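Long-range contacts in putative transcriptional regulator, sugar-binding family (Arthrobacter aurescens, PDB 3NZE), which probably regulates transcription as a member of the SorC family, with a putative sugar-binding domain in the crystallised fragment: residues V62-T67 against S103-R108; D82-Q87 against L145-R150; D127-K132 against L208-T213; S152-G157 against R221-R226. One frame throughout, in Å; residues are numbered along the deposited sequence.

Contacts 1, 2 and 4 lie on the mixed sheet of this Rossmann-like domain; contact 3 joins the start of helix 129-135 to a loop at the surface. Contacts 1 and 2 touch, with centres about 14 Å apart: Met-106 of contact 1 packs on strand 84-87 of contact 2, and Val-62 N probably hydrogen-bonds to Val-86 O. Contact 4 pairs strands 153-160 and 225-230, and the backbone of Ala-63 probably bonds to Ile-155 next to it. Contact 3 lies about 22 Å from contacts 1 and 2, centre to centre. Along the chain contacts 1 and 2, 2 and 3, and 3 and 4 interleave, so the middle and later parts of the chain are tied into one domain.

Contact 1 of 4, residues V62-T67 against S103-R108; sequences VAWGAT and SDIMRR
Trp-64 is gripped by two hydrogen bonds from the loop after strand 84-87, its backbone N to Asn-89 OD1 and its ring NE1 to Gly-90 O. Toward helix 99-113 it presents carbon, and no hydrogen bond crosses this contact. Ile-105 CD1 lies 3.8 Å from Trp-64 CB and meets the ring obliquely, the two side chains crossing at about a right angle. The CB of Trp-64 points to the helix, while the end of the ring leads away. The same Ile-105 CD1 is 3.7 Å from Gly-65 O, at the N-cap of helix 66-73. One methyl therefore touches both the tryptophan and the turn from strand 59-62 into that helix.

Val-62 makes the second patch. Its CB is 4.0 Å from SE of Met-106, a selenomethionine. The Met-106 chain bends at chi2 (-64°), which brings SE close to the valine. Val-62 CG1 faces Ile-105 CG2 at 4.3 Å. Here a helix packs on the end of a parallel strand, as in Rossmann-like folds. The contact rests on shape and apolar burial, while the polar bonds that fix Trp-64 are made outside it.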
loop_
_atom_site.group_PDB
_atom_site.type_symbol
_atom_site.label_atom_id
_atom_site.label_comp_id
_atom_site.label_asym_id
_atom_site.label_seq_id
_atom_site.Cartn_x
_atom_site.Cartn_y
_atom_site.Cartn_z
ATOM N N VAL A 62 7.031 2.579 -4.170
ATOM C CA VAL A 62 6.540 1.330 -3.590
ATOM C C VAL A 62 6.429 1.469 -2.079
ATOM O O VAL A 62 7.420 1.759 -1.399
ATOM C CB VAL A 62 7.512 0.158 -3.872
ATOM C CG1 VAL A 62 7.048 -1.112 -3.172
ATOM C CG2 VAL A 62 7.656 -0.077 -5.381
ATOM N N ALA A 63 5.237 1.252 -1.544
ATOM C CA ALA A 63 5.072 1.189 -0.103
ATOM C C ALA A 63 5.181 -0.286 0.254
ATOM O O ALA A 63 4.324 -1.080 -0.126
ATOM C CB ALA A 63 3.719 1.753 0.309
ATOM N N TRP A 64 6.257 -0.665 0.932
ATOM C CA TRP A 64 6.511 -2.077 1.176
ATOM C C TRP A 64 5.669 -2.595 2.346
ATOM O O TRP A 64 5.300 -1.836 3.257
ATOM C CB TRP A 64 8.009 -2.335 1.415
ATOM C CG TRP A 64 8.437 -1.835 2.743
ATOM C CD1 TRP A 64 8.930 -0.597 3.039
ATOM C CD2 TRP A 64 8.397 -2.563 3.975
ATOM N NE1 TRP A 64 9.200 -0.511 4.384
ATOM C CE2 TRP A 64 8.882 -1.703 4.983
ATOM C CE3 TRP A 64 8.004 -3.864 4.323
ATOM C CZ2 TRP A 64 8.975 -2.096 6.314
ATOM C CZ3 TRP A 64 8.098 -4.254 5.644
ATOM C CH2 TRP A 64 8.579 -3.368 6.630
ATOM N N GLY A 65 5.368 -3.894 2.298
ATOM C CA GLY A 65 4.592 -4.572 3.320
ATOM C C GLY A 65 4.420 -6.020 2.897
ATOM O O GLY A 65 4.991 -6.435 1.899
ATOM N N ALA A 66 3.624 -6.781 3.641
ATOM C CA ALA A 66 3.412 -8.188 3.326
ATOM C C ALA A 66 2.765 -8.352 1.946
ATOM O O ALA A 66 3.152 -9.214 1.172
ATOM C CB ALA A 66 2.567 -8.859 4.405
ATOM N N THR A 67 1.810 -7.488 1.629
ATOM C CA THR A 67 1.167 -7.580 0.329
ATOM C C THR A 67 2.164 -7.290 -0.784
ATOM O O THR A 67 2.269 -8.039 -1.744
ATOM C CB THR A 67 -0.039 -6.644 0.232
ATOM O OG1 THR A 67 -0.995 -7.036 1.224
ATOM C CG2 THR A 67 -0.688 -6.745 -1.170
ATOM N N SER A 103 14.223 -4.444 1.991
ATOM C CA SER A 103 15.267 -4.403 0.974
ATOM C C SER A 103 15.049 -5.437 -0.135
ATOM O O SER A 103 15.275 -5.147 -1.312
ATOM C CB SER A 103 16.642 -4.585 1.605
ATOM O OG SER A 103 17.640 -4.655 0.604
ATOM N N ASP A 104 14.620 -6.638 0.239
ATOM C CA ASP A 104 14.385 -7.690 -0.744
ATOM C C ASP A 104 13.280 -7.304 -1.712
ATOM O O ASP A 104 13.361 -7.608 -2.907
ATOM C CB ASP A 104 14.065 -9.027 -0.063
ATOM C CG ASP A 104 15.294 -9.658 0.585
ATOM O OD1 ASP A 104 16.409 -9.177 0.313
ATOM O OD2 ASP A 104 15.140 -10.635 1.343
ATOM N N ILE A 105 12.250 -6.651 -1.186
ATOM C CA ILE A 105 11.143 -6.171 -2.017
ATOM C C ILE A 105 11.667 -5.165 -3.029
ATOM O O ILE A 105 11.436 -5.302 -4.238
ATOM C CB ILE A 105 10.026 -5.531 -1.164
ATOM C CG1 ILE A 105 9.347 -6.597 -0.305
ATOM C CG2 ILE A 105 8.987 -4.833 -2.048
ATOM C CD1 ILE A 105 8.464 -6.027 0.771
HETATM N N MSE A 106 12.403 -4.167 -2.543
HETATM C CA MSE A 106 12.942 -3.158 -3.450
HETATM C C MSE A 106 13.862 -3.772 -4.514
HETATM O O MSE A 106 13.782 -3.417 -5.693
HETATM C CB MSE A 106 13.612 -2.005 -2.684
HETATM C CG MSE A 106 12.745 -1.383 -1.601
HETATM SE SE MSE A 106 11.152 -0.518 -2.355
HETATM C CE MSE A 106 12.017 0.656 -3.633
ATOM N N ARG A 107 14.732 -4.695 -4.107
ATOM C CA ARG A 107 15.614 -5.397 -5.048
ATOM C C ARG A 107 14.863 -6.148 -6.155
ATOM O O ARG A 107 15.239 -6.077 -7.323
ATOM C CB ARG A 107 16.552 -6.355 -4.295
ATOM C CG ARG A 107 17.576 -5.646 -3.432
ATOM C CD ARG A 107 18.489 -6.630 -2.687
ATOM N NE ARG A 107 19.321 -5.923 -1.708
ATOM C CZ ARG A 107 20.629 -5.718 -1.846
ATOM N NH1 ARG A 107 21.298 -5.051 -0.910
ATOM N NH2 ARG A 107 21.272 -6.183 -2.912
ATOM N N ARG A 108 13.798 -6.857 -5.789
ATOM C CA ARG A 108 12.962 -7.547 -6.774
ATOM C C ARG A 108 12.370 -6.583 -7.805
ATOM O O ARG A 108 12.307 -6.904 -9.002
ATOM C CB ARG A 108 11.851 -8.336 -6.072
ATOM C CG ARG A 108 12.368 -9.632 -5.417
ATOM C CD ARG A 108 11.296 -10.321 -4.579
ATOM N NE ARG A 108 11.906 -11.162 -3.553
ATOM C CZ ARG A 108 11.588 -11.120 -2.265
ATOM N NH1 ARG A 108 10.650 -10.293 -1.830
ATOM N NH2 ARG A 108 12.200 -11.925 -1.413
#

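Contact 2 of 4, residues D82-Q87 against L145-R150; sequences DSIVVQ and LDLQAR
Gln-148 reaches from helix 139-149 to the last residue of strand 84-87. Its NE2 donates to Gln-87 O at 2.9 Å, with an N-H...O angle of 149°. The donor lies in the carbonyl plane, on a lone pair, and the oxygen is close to the amide plane of Gln-148. Gln-148 CG stands anti to the carbonyl carbon, chi1 -72°, and the chain runs on extended from there to the amide. On the way CG passes 4.0 Å from Val-86 CG2, and the two side chains cross at about a right angle.

Val-86 CG2 stands anti to the backbone N, with CG1 between that N and the carbonyl carbon. CG2 also lies 4.2 Å from Leu-147 CB. Val-86 has two conformers, and both of its contacts hold for one of them. Leu-147 CD2 meets Ile-84 CD1 at 4.1 Å, methyl to methyl, the side chains again crossing at about a right angle. Leu-147 also packs on Glu-118, which binds calcium in a structure of this protein, though no calcium is bound to this chain.

Ile-84 and Val-86 point to this helix, whereas Val-85 packs on Met-106 and Phe-109. Strand and helix axes approach to 8.7 Å at an angle of 118°. Strands 59-62, 84-87 and 116-118 run parallel here, with helix 139-149 on one face and helix 99-113 on the other, as in the three-layer pattern of Rossmann-like domains.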
loop_
_atom_site.group_PDB
_atom_site.type_symbol
_atom_site.label_atom_id
_atom_site.label_comp_id
_atom_site.label_asym_id
_atom_site.label_seq_id
_atom_site.Cartn_x
_atom_site.Cartn_y
_atom_site.Cartn_z
ATOM N N ASP A 82 16.586 4.304 -17.281
ATOM C CA ASP A 82 16.474 5.613 -16.643
ATOM C C ASP A 82 15.292 5.730 -15.690
ATOM O O ASP A 82 14.786 6.825 -15.436
ATOM C CB ASP A 82 16.416 6.721 -17.696
ATOM C CG ASP A 82 17.752 6.940 -18.372
ATOM O OD1 ASP A 82 17.872 6.635 -19.578
ATOM O OD2 ASP A 82 18.688 7.404 -17.687
ATOM N N SER A 83 14.860 4.601 -15.150
ATOM C CA SER A 83 13.798 4.618 -14.161
ATOM C C SER A 83 14.332 4.323 -12.777
ATOM O O SER A 83 15.420 3.769 -12.619
ATOM C CB SER A 83 12.710 3.622 -14.520
ATOM O OG SER A 83 12.002 4.087 -15.657
ATOM N N ILE A 84 13.547 4.699 -11.777
ATOM C CA ILE A 84 13.949 4.559 -10.394
ATOM C C ILE A 84 12.795 3.971 -9.611
ATOM O O ILE A 84 11.650 4.351 -9.830
ATOM C CB ILE A 84 14.234 5.948 -9.791
ATOM C CG1 ILE A 84 15.392 6.626 -10.520
ATOM C CG2 ILE A 84 14.515 5.847 -8.303
ATOM C CD1 ILE A 84 15.538 8.102 -10.185
ATOM N N VAL A 85 13.081 3.039 -8.710
ATOM C CA VAL A 85 12.068 2.601 -7.758
ATOM C C VAL A 85 12.426 3.169 -6.395
ATOM O O VAL A 85 13.536 2.972 -5.894
ATOM C CB VAL A 85 11.921 1.065 -7.679
ATOM C CG1 VAL A 85 11.234 0.525 -8.926
ATOM C CG2 VAL A 85 13.265 0.397 -7.460
ATOM N N VAL A 86 11.491 3.908 -5.812
ATOM C CA VAL A 86 11.735 4.570 -4.538
ATOM C C VAL A 86 10.846 4.012 -3.426
ATOM O O VAL A 86 9.639 3.811 -3.602
ATOM C CB VAL A 86 11.632 6.125 -4.654
ATOM C CG1 VAL A 86 10.244 6.566 -5.175
ATOM C CG2 VAL A 86 11.959 6.796 -3.322
ATOM N N GLN A 87 11.463 3.748 -2.281
ATOM C CA GLN A 87 10.775 3.230 -1.112
ATOM C C GLN A 87 9.960 4.350 -0.450
ATOM O O GLN A 87 10.502 5.420 -0.169
ATOM C CB GLN A 87 11.847 2.711 -0.150
ATOM C CG GLN A 87 11.356 2.044 1.112
ATOM C CD GLN A 87 12.541 1.614 1.971
ATOM O OE1 GLN A 87 13.654 1.477 1.465
ATOM N NE2 GLN A 87 12.309 1.400 3.259
ATOM N N LEU A 145 12.587 12.254 0.181
ATOM C CA LEU A 145 11.281 12.892 0.149
ATOM C C LEU A 145 11.069 13.573 -1.201
ATOM O O LEU A 145 9.966 13.561 -1.744
ATOM C CB LEU A 145 11.126 13.897 1.299
ATOM C CG LEU A 145 11.174 13.287 2.706
ATOM C CD1 LEU A 145 11.114 14.362 3.780
ATOM C CD2 LEU A 145 10.045 12.261 2.886
ATOM N N ASP A 146 12.136 14.154 -1.748
ATOM C CA ASP A 146 12.052 14.866 -3.024
ATOM C C ASP A 146 11.759 13.906 -4.178
ATOM O O ASP A 146 10.997 14.232 -5.101
ATOM C CB ASP A 146 13.343 15.641 -3.306
ATOM C CG ASP A 146 13.545 16.826 -2.368
ATOM O OD1 ASP A 146 12.586 17.239 -1.683
ATOM O OD2 ASP A 146 14.679 17.351 -2.324
ATOM N N LEU A 147 12.377 12.731 -4.129
ATOM C CA LEU A 147 12.145 11.703 -5.141
ATOM C C LEU A 147 10.715 11.202 -5.059
ATOM O O LEU A 147 10.053 11.014 -6.075
ATOM C CB LEU A 147 13.099 10.518 -4.954
ATOM C CG LEU A 147 14.365 10.508 -5.799
ATOM C CD1 LEU A 147 15.165 9.227 -5.529
ATOM C CD2 LEU A 147 14.014 10.622 -7.273
ATOM N N GLN A 148 10.249 10.968 -3.834
ATOM C CA GLN A 148 8.884 10.512 -3.625
ATOM C C GLN A 148 7.902 11.500 -4.240
ATOM O O GLN A 148 6.904 11.091 -4.826
ATOM C CB GLN A 148 8.588 10.344 -2.135
ATOM C CG GLN A 148 9.274 9.136 -1.499
ATOM C CD GLN A 148 9.104 9.100 0.009
ATOM O OE1 GLN A 148 8.507 9.996 0.589
ATOM N NE2 GLN A 148 9.641 8.057 0.653
ATOM N N ALA A 149 8.191 12.791 -4.103
ATOM C CA ALA A 149 7.282 13.840 -4.567
ATOM C C ALA A 149 7.132 13.822 -6.086
ATOM O O ALA A 149 6.130 14.297 -6.630
ATOM C CB ALA A 149 7.762 15.217 -4.084
ATOM N N ARG A 150 8.129 13.263 -6.765
ATOM C CA ARG A 150 8.130 13.198 -8.221
ATOM C C ARG A 150 7.610 11.871 -8.776
ATOM O O ARG A 150 7.702 11.632 -9.977
ATOM C CB ARG A 150 9.545 13.421 -8.764
ATOM C CG ARG A 150 10.139 14.803 -8.502
ATOM C CD ARG A 150 11.665 14.776 -8.713
ATOM N NE ARG A 150 12.006 14.355 -10.069
ATOM C CZ ARG A 150 13.179 13.849 -10.438
ATOM N NH1 ARG A 150 14.150 13.687 -9.552
ATOM N NH2 ARG A 150 13.377 13.491 -11.703
#

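Contact 3 of 4, residues D127-K132 against L208-T213; sequences DHASTK and LNERST
Arg-211 lays its guanidinium against the backbone of Asp-127. Asp-127 O sits 3.2 Å above one face of the group, offset toward its rim, and Leu-208 CD2 lies over the opposite face, also offset toward the rim. This carbonyl is close to NE, but the angle is too poor for a hydrogen bond. NE bonds instead to Phe-126 O, and NH2 forms a salt bridge with Asp-179. At the edge and in the plane, a water accepts from Arg-211 NH2 at 3.1 Å and also lies beside Asp-127 OD1. The arginine chain bends at chi3 (54°), which turns NE aside from a straight course. Nearer its root, Arg-211 CG packs 3.6 Å from Ala-129 N, just past the N-cap residue His-128.

Lys-132 comes from one turn further along helix 129-135, fully extended. Its CD passes 3.1 Å from Glu-210 O, and NZ makes a weak hydrogen bond of 2.9 Å to Ser-212 O. A second water donates to both Ala-129 O and Glu-210 O, the latter at 2.8 Å.

The contact joins the start of helix 129-135 to the loop before helix 217-221. Two basic side chains lie over or beside backbone carbonyls, and water completes the seam at this surface. The charge of Arg-211 is met by Asp-179, and the nearby carbonyl dipoles probably add to this and ease that of Lys-132.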
loop_
_atom_site.group_PDB
_atom_site.type_symbol
_atom_site.label_atom_id
_atom_site.label_comp_id
_atom_site.label_asym_id
_atom_site.label_seq_id
_atom_site.Cartn_x
_atom_site.Cartn_y
_atom_site.Cartn_z
ATOM N N ASP A 127 8.569 6.462 17.376
ATOM C CA ASP A 127 7.982 6.429 18.719
ATOM C C ASP A 127 7.488 7.809 19.149
ATOM O O ASP A 127 6.506 7.927 19.893
ATOM C CB ASP A 127 9.020 5.963 19.751
ATOM C CG ASP A 127 9.336 4.479 19.652
ATOM O OD1 ASP A 127 8.699 3.772 18.847
ATOM O OD2 ASP A 127 10.225 4.019 20.405
ATOM N N HIS A 128 8.179 8.846 18.689
ATOM C CA HIS A 128 7.909 10.212 19.106
ATOM C C HIS A 128 7.846 11.133 17.902
ATOM O O HIS A 128 8.713 11.089 17.032
ATOM C CB HIS A 128 9.007 10.724 20.057
ATOM C CG HIS A 128 9.311 9.795 21.191
ATOM N ND1 HIS A 128 10.444 9.012 21.229
ATOM C CD2 HIS A 128 8.630 9.526 22.330
ATOM C CE1 HIS A 128 10.449 8.300 22.342
ATOM N NE2 HIS A 128 9.359 8.594 23.028
ATOM N N ALA A 129 6.829 11.984 17.870
ATOM C CA ALA A 129 6.685 12.944 16.787
ATOM C C ALA A 129 7.907 13.846 16.667
ATOM O O ALA A 129 8.274 14.244 15.561
ATOM C CB ALA A 129 5.413 13.773 16.963
ATOM N N SER A 130 8.540 14.163 17.798
ATOM C CA SER A 130 9.723 15.014 17.774
ATOM C C SER A 130 10.878 14.359 17.008
ATOM O O SER A 130 11.722 15.057 16.440
ATOM C CB SER A 130 10.158 15.418 19.193
ATOM O OG SER A 130 10.459 14.287 19.997
ATOM N N THR A 131 10.918 13.029 16.986
ATOM C CA THR A 131 11.942 12.347 16.199
ATOM C C THR A 131 11.677 12.536 14.707
ATOM O O THR A 131 12.604 12.773 13.932
ATOM C CB THR A 131 12.048 10.844 16.522
ATOM O OG1 THR A 131 12.107 10.673 17.943
ATOM C CG2 THR A 131 13.306 10.258 15.880
ATOM N N LYS A 132 10.416 12.428 14.298
ATOM C CA LYS A 132 10.088 12.647 12.897
ATOM C C LYS A 132 10.492 14.045 12.464
ATOM O O LYS A 132 11.135 14.211 11.430
ATOM C CB LYS A 132 8.605 12.442 12.608
ATOM C CG LYS A 132 8.305 12.659 11.125
ATOM C CD LYS A 132 6.839 12.591 10.799
ATOM C CE LYS A 132 6.629 12.785 9.306
ATOM N NZ LYS A 132 5.203 12.624 8.939
ATOM N N LEU A 208 -1.422 9.837 15.441
ATOM C CA LEU A 208 -0.423 8.871 14.973
ATOM C C LEU A 208 0.271 9.290 13.676
ATOM O O LEU A 208 1.421 8.924 13.438
ATOM C CB LEU A 208 -1.039 7.474 14.824
ATOM C CG LEU A 208 -0.965 6.649 16.109
ATOM C CD1 LEU A 208 -1.743 5.359 15.977
ATOM C CD2 LEU A 208 0.491 6.369 16.470
ATOM N N ASN A 209 -0.414 10.069 12.842
ATOM C CA ASN A 209 0.180 10.475 11.572
ATOM C C ASN A 209 1.403 11.388 11.705
ATOM O O ASN A 209 2.198 11.492 10.769
ATOM C CB ASN A 209 -0.863 11.054 10.609
ATOM C CG ASN A 209 -1.701 9.973 9.957
ATOM O OD1 ASN A 209 -1.320 8.806 9.958
ATOM N ND2 ASN A 209 -2.856 10.357 9.398
ATOM N N GLU A 210 1.568 12.029 12.862
ATOM C CA GLU A 210 2.764 12.843 13.069
ATOM C C GLU A 210 4.001 11.986 13.299
ATOM O O GLU A 210 5.130 12.504 13.337
ATOM C CB GLU A 210 2.573 13.805 14.229
ATOM C CG GLU A 210 1.462 14.800 13.986
ATOM C CD GLU A 210 1.395 15.821 15.074
ATOM O OE1 GLU A 210 1.774 15.482 16.215
ATOM O OE2 GLU A 210 0.969 16.959 14.790
ATOM N N ARG A 211 3.798 10.679 13.428
ATOM C CA ARG A 211 4.889 9.734 13.641
ATOM C C ARG A 211 5.136 8.843 12.418
ATOM O O ARG A 211 6.015 7.973 12.426
ATOM C CB ARG A 211 4.596 8.879 14.875
ATOM C CG ARG A 211 4.710 9.662 16.183
ATOM C CD ARG A 211 3.930 8.997 17.292
ATOM N NE ARG A 211 4.314 7.602 17.469
ATOM C CZ ARG A 211 3.683 6.750 18.270
ATOM N NH1 ARG A 211 2.619 7.146 18.964
ATOM N NH2 ARG A 211 4.107 5.498 18.366
ATOM N N SER A 212 4.353 9.065 11.366
ATOM C CA SER A 212 4.469 8.245 10.169
ATOM C C SER A 212 5.623 8.661 9.257
ATOM O O SER A 212 5.980 9.836 9.194
ATOM C CB SER A 212 3.159 8.239 9.383
ATOM O OG SER A 212 3.300 7.394 8.247
ATOM N N THR A 213 6.187 7.687 8.541
ATOM C CA THR A 213 7.229 7.968 7.558
ATOM C C THR A 213 6.713 8.069 6.118
ATOM O O THR A 213 7.480 8.400 5.214
ATOM C CB THR A 213 8.368 6.898 7.592
ATOM O OG1 THR A 213 7.889 5.650 7.081
ATOM C CG2 THR A 213 8.891 6.701 9.017
HETATM O O HOH W 1 6.230 3.471 17.298
HETATM O O HOH W 2 6.073 15.103 13.843
#

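Contact 4 of 4, residues S152-G157 against R221-R226; sequences SIAIFG and RQVRRR
Arg-226 starts against Phe-156, its CB 3.8 Å from CE2 at the edge of the ring, near the ring plane. Its CG next touches Ala-154 CB at 4.1 Å. The chain then bends at chi2 (101°) and chi3, and its end leads away from strand 153-160. NE bonds to Leu-247 O and NH1 to Gly-246 O. NH2 donates to Val-223 O at 2.8 Å, nearly straight and in the guanidinium plane. Arg-221 CA covers the centre of one face. The Arg-226 and Phe-156 side chains lie side by side, pointing the same way; their planes are 11° apart but do not stack.

Strand 225-230 pairs in parallel with 153-160. Ala-154 N donates to Arg-225 O at 2.9 Å, and the same oxygen takes a CA-H...O contact from Ile-153. On the other face of the sheet, Ile-153 CG2, in one of its two conformers, meets Arg-225 CB at 3.9 Å. Before the strands begin, Val-223 CG1 packs on Ser-152 O, and a water donates to that oxygen while accepting from Arg-224 N at 2.9 Å.

Each guanidinium nitrogen of Arg-226 has a carbonyl partner, so backbone dipoles probably stabilise its charge while its carbon stem serves the apolar packing.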
loop_
_atom_site.group_PDB
_atom_site.type_symbol
_atom_site.label_atom_id
_atom_site.label_comp_id
_atom_site.label_asym_id
_atom_site.label_seq_id
_atom_site.Cartn_x
_atom_site.Cartn_y
_atom_site.Cartn_z
ATOM N N SER A 152 5.776 8.794 -10.485
ATOM C CA SER A 152 4.842 8.673 -11.607
ATOM C C SER A 152 3.706 7.726 -11.230
ATOM O O SER A 152 2.541 7.956 -11.582
ATOM C CB SER A 152 5.562 8.119 -12.843
ATOM O OG SER A 152 6.909 8.560 -12.934
ATOM N N ILE A 153 4.063 6.647 -10.542
ATOM C CA ILE A 153 3.076 5.685 -10.060
ATOM C C ILE A 153 3.374 5.287 -8.616
ATOM O O ILE A 153 4.513 5.403 -8.138
ATOM C CB ILE A 153 2.948 4.415 -10.967
ATOM C CG1 ILE A 153 4.106 3.443 -10.755
ATOM C CG2 ILE A 153 2.799 4.801 -12.446
ATOM C CD1 ILE A 153 3.988 2.168 -11.607
ATOM N N ALA A 154 2.333 4.874 -7.898
ATOM C CA ALA A 154 2.479 4.426 -6.508
ATOM C C ALA A 154 1.849 3.052 -6.416
ATOM O O ALA A 154 0.801 2.822 -7.001
ATOM C CB ALA A 154 1.776 5.381 -5.550
ATOM N N ILE A 155 2.486 2.137 -5.694
ATOM C CA ILE A 155 1.941 0.793 -5.539
ATOM C C ILE A 155 1.898 0.468 -4.071
ATOM O O ILE A 155 2.906 0.616 -3.381
ATOM C CB ILE A 155 2.817 -0.266 -6.238
ATOM C CG1 ILE A 155 3.139 0.164 -7.671
ATOM C CG2 ILE A 155 2.112 -1.627 -6.227
ATOM C CD1 ILE A 155 4.186 -0.705 -8.370
ATOM N N PHE A 156 0.748 0.011 -3.590
ATOM C CA PHE A 156 0.569 -0.177 -2.153
ATOM C C PHE A 156 -0.539 -1.148 -1.795
ATOM O O PHE A 156 -1.503 -1.323 -2.544
ATOM C CB PHE A 156 0.295 1.157 -1.450
ATOM C CG PHE A 156 -0.832 1.964 -2.065
ATOM C CD1 PHE A 156 -2.152 1.760 -1.677
ATOM C CD2 PHE A 156 -0.555 2.927 -3.017
ATOM C CE1 PHE A 156 -3.186 2.516 -2.234
ATOM C CE2 PHE A 156 -1.583 3.694 -3.579
ATOM C CZ PHE A 156 -2.898 3.486 -3.182
ATOM N N GLY A 157 -0.404 -1.749 -0.617
ATOM C CA GLY A 157 -1.492 -2.480 -0.001
ATOM C C GLY A 157 -2.216 -1.582 0.996
ATOM O O GLY A 157 -1.994 -0.371 1.044
ATOM N N ARG A 221 -2.750 11.533 -3.923
ATOM C CA ARG A 221 -3.836 11.835 -4.837
ATOM C C ARG A 221 -3.370 12.583 -6.086
ATOM O O ARG A 221 -4.113 12.680 -7.051
ATOM C CB ARG A 221 -4.961 12.598 -4.123
ATOM C CG ARG A 221 -5.841 11.712 -3.238
ATOM C CD ARG A 221 -7.066 12.475 -2.708
ATOM N NE ARG A 221 -6.715 13.449 -1.680
ATOM C CZ ARG A 221 -6.741 13.212 -0.371
ATOM N NH1 ARG A 221 -7.115 12.027 0.094
ATOM N NH2 ARG A 221 -6.393 14.171 0.481
ATOM N N GLN A 222 -2.144 13.104 -6.067
ATOM C CA GLN A 222 -1.627 13.820 -7.234
ATOM C C GLN A 222 -0.786 12.914 -8.127
ATOM O O GLN A 222 -0.346 13.330 -9.202
ATOM C CB GLN A 222 -0.791 15.042 -6.824
ATOM C CG GLN A 222 -1.312 15.813 -5.615
ATOM C CD GLN A 222 -2.772 16.206 -5.744
ATOM O OE1 GLN A 222 -3.240 16.556 -6.830
ATOM N NE2 GLN A 222 -3.500 16.154 -4.631
ATOM N N VAL A 223 -0.533 11.688 -7.668
ATOM C CA VAL A 223 0.254 10.751 -8.448
ATOM C C VAL A 223 -0.638 10.208 -9.566
ATOM O O VAL A 223 -1.837 9.984 -9.369
ATOM C CB VAL A 223 0.798 9.618 -7.571
ATOM C CG1 VAL A 223 1.528 8.570 -8.420
ATOM C CG2 VAL A 223 1.727 10.180 -6.517
ATOM N N ARG A 224 -0.061 10.010 -10.745
ATOM C CA ARG A 224 -0.868 9.666 -11.916
ATOM C C ARG A 224 -1.643 8.347 -11.814
ATOM O O ARG A 224 -2.854 8.314 -12.039
ATOM C CB ARG A 224 -0.026 9.676 -13.183
ATOM C CG ARG A 224 -0.895 9.831 -14.409
ATOM C CD ARG A 224 -0.104 9.704 -15.679
ATOM N NE ARG A 224 0.138 8.310 -16.000
ATOM C CZ ARG A 224 1.317 7.725 -15.867
ATOM N NH1 ARG A 224 1.467 6.447 -16.184
ATOM N NH2 ARG A 224 2.345 8.431 -15.428
ATOM N N ARG A 225 -0.943 7.267 -11.501
ATOM C CA ARG A 225 -1.579 5.980 -11.277
ATOM C C ARG A 225 -1.230 5.480 -9.876
ATOM O O ARG A 225 -0.065 5.496 -9.469
ATOM C CB ARG A 225 -1.133 4.949 -12.327
ATOM C CG ARG A 225 -1.471 5.307 -13.790
ATOM C CD ARG A 225 -2.979 5.312 -14.067
ATOM N NE ARG A 225 -3.562 3.977 -14.234
ATOM C CZ ARG A 225 -3.663 3.326 -15.397
ATOM N NH1 ARG A 225 -3.204 3.871 -16.519
ATOM N NH2 ARG A 225 -4.227 2.123 -15.441
ATOM N N ARG A 226 -2.250 5.029 -9.151
ATOM C CA ARG A 226 -2.074 4.492 -7.808
ATOM C C ARG A 226 -2.668 3.092 -7.776
ATOM O O ARG A 226 -3.883 2.916 -7.885
ATOM C CB ARG A 226 -2.757 5.380 -6.763
ATOM C CG ARG A 226 -2.032 6.694 -6.504
ATOM C CD ARG A 226 -2.682 7.842 -7.221
ATOM N NE ARG A 226 -4.067 8.039 -6.789
ATOM C CZ ARG A 226 -4.891 8.918 -7.339
ATOM N NH1 ARG A 226 -6.142 9.021 -6.900
ATOM N NH2 ARG A 226 -4.470 9.688 -8.330
HETATM O O HOH W 3 2.553 11.235 -11.336
#